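Local coordinates for protein iron-only hydrogenase system regulator (Thermotoga maritima, PDB 2NZC) that is of uncharacterized function but is probably a regulator of the iron-only hydrogenase system, with an ACT-like domain, at residues D[17-20]-D[21-24]. Residues are numbered along the deposited sequence; the frame is centred on the assembly and turned at random.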
loop_
_atom_site.group_PDB
_atom_site.type_symbol
_atom_site.label_atom_id
_atom_site.label_comp_id
_atom_site.label_asym_id
_atom_site.label_seq_id
_atom_site.Cartn_x
_atom_site.Cartn_y
_atom_site.Cartn_z
ATOM N N ARG D 17 -15.961 -13.379 -2.987
ATOM C CA ARG D 17 -17.296 -13.405 -3.575
ATOM C C ARG D 17 -18.009 -12.052 -3.379
ATOM O O ARG D 17 -17.518 -11.173 -2.650
ATOM C CB ARG D 17 -18.115 -14.578 -3.025
ATOM C CG ARG D 17 -18.459 -14.496 -1.560
ATOM C CD ARG D 17 -19.192 -15.733 -1.154
ATOM N NE ARG D 17 -19.566 -15.706 0.253
ATOM C CZ ARG D 17 -18.835 -16.228 1.232
ATOM N NH1 ARG D 17 -19.264 -16.156 2.486
ATOM N NH2 ARG D 17 -17.676 -16.822 0.961
ATOM N N GLU D 18 -19.151 -11.891 -4.045
ATOM C CA GLU D 18 -19.844 -10.603 -4.108
ATOM C C GLU D 18 -20.282 -10.069 -2.739
ATOM O O GLU D 18 -19.861 -8.969 -2.341
ATOM C CB GLU D 18 -21.023 -10.645 -5.097
ATOM C CG GLU D 18 -22.293 -11.318 -4.567
ATOM C CD GLU D 18 -23.569 -10.750 -5.207
ATOM O OE1 GLU D 18 -23.487 -10.270 -6.360
ATOM O OE2 GLU D 18 -24.660 -10.796 -4.564
ATOM N N LYS D 19 -21.094 -10.861 -2.028
ATOM C CA LYS D 19 -21.677 -10.494 -0.735
ATOM C C LYS D 19 -20.615 -10.103 0.296
ATOM O O LYS D 19 -20.676 -9.007 0.866
ATOM C CB LYS D 19 -22.511 -11.652 -0.197
ATOM C CG LYS D 19 -23.478 -11.293 0.926
ATOM C CD LYS D 19 -24.436 -12.457 1.162
ATOM C CE LYS D 19 -25.567 -12.108 2.124
ATOM N NZ LYS D 19 -25.091 -11.986 3.550
ATOM N N ALA D 20 -19.654 -11.004 0.525
ATOM C CA ALA D 20 -18.604 -10.783 1.518
ATOM C C ALA D 20 -17.868 -9.478 1.250
ATOM O O ALA D 20 -17.683 -8.668 2.147
ATOM C CB ALA D 20 -17.637 -11.945 1.555
ATOM N N TYR D 21 -17.469 -9.258 0.006
ATOM C CA TYR D 21 -16.770 -8.034 -0.306
ATOM C C TYR D 21 -17.652 -6.791 -0.120
ATOM O O TYR D 21 -17.184 -5.787 0.393
ATOM C CB TYR D 21 -16.085 -8.097 -1.683
ATOM C CG TYR D 21 -14.931 -7.121 -1.773
ATOM C CD1 TYR D 21 -14.492 -6.433 -0.636
ATOM C CD2 TYR D 21 -14.264 -6.895 -2.974
ATOM C CE1 TYR D 21 -13.436 -5.530 -0.687
ATOM C CE2 TYR D 21 -13.200 -5.980 -3.037
ATOM C CZ TYR D 21 -12.807 -5.304 -1.885
ATOM O OH TYR D 21 -11.763 -4.419 -1.920
ATOM N N ARG D 22 -18.921 -6.881 -0.507
ATOM C CA ARG D 22 -19.879 -5.777 -0.367
ATOM C C ARG D 22 -20.035 -5.354 1.097
ATOM O O ARG D 22 -19.927 -4.171 1.416
ATOM C CB ARG D 22 -21.221 -6.150 -0.990
ATOM C CG ARG D 22 -22.328 -5.090 -0.850
ATOM C CD ARG D 22 -23.566 -5.399 -1.695
ATOM N NE ARG D 22 -24.207 -6.664 -1.328
ATOM C CZ ARG D 22 -24.383 -7.699 -2.153
ATOM N NH1 ARG D 22 -24.969 -8.804 -1.712
ATOM N NH2 ARG D 22 -23.985 -7.637 -3.422
ATOM N N GLN D 23 -20.242 -6.326 1.982
ATOM C CA GLN D 23 -20.416 -6.054 3.407
ATOM C C GLN D 23 -19.174 -5.464 4.066
ATOM O O GLN D 23 -19.290 -4.542 4.850
ATOM C CB GLN D 23 -20.830 -7.308 4.153
ATOM C CG GLN D 23 -22.231 -7.802 3.861
ATOM C CD GLN D 23 -22.354 -9.247 4.228
ATOM O OE1 GLN D 23 -21.470 -10.046 3.897
ATOM N NE2 GLN D 23 -23.428 -9.605 4.918
ATOM N N VAL D 24 -17.993 -6.003 3.762
ATOM C CA VAL D 24 -16.744 -5.422 4.268
ATOM C C VAL D 24 -16.614 -3.962 3.808
ATOM O O VAL D 24 -16.307 -3.077 4.623
ATOM C CB VAL D 24 -15.473 -6.248 3.863
ATOM C CG1 VAL D 24 -14.179 -5.528 4.256
ATOM C CG2 VAL D 24 -15.507 -7.617 4.505
#
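The guanidinium of R22 has K19 CA over one face, 3.8 Å above its plane and displaced toward the rim, while the carboxylate of E18 comes in at its edge. The E18 and R22 side chains run side by side in the same direction, yet their flat ends stand 87° apart, nearly perpendicular. OE2 of E18 is 3.4 Å from NH2 and 3.5 Å from NH1 of R22, both bonds weak, in an i to i+4 salt bridge on an exposed helix surface. A bend in the R22 chain at chi3 (61°) turns the guanidinium back over the first turn to meet it.

Q23, four residues on from K19, crosses its side chain, with CG 3.6 Å from the carbonyl O of K19 and the amide near the K19 ammonium. Cutting Q23 back to an alanine would probably take away the polar group beside that ammonium and leave the lysine end freer to turn. Beneath the side chains, regular i to i+4 bonds set the spacing, from Y21 N to R17 O at the N-cap through to V24 N to A20 O.

These are the first two turns of helix 18-30, shortly after strand 6-15 in the beta-alpha-beta-beta-alpha-beta order of an ACT-like, ferredoxin-like fold with a four-stranded antiparallel sheet; A20 and V24 are its buried residues here. R17 reaches back to E15 in a salt bridge, and Q23 and V24 rest on I72, in the loop between helix 59-69 and strand 75-81.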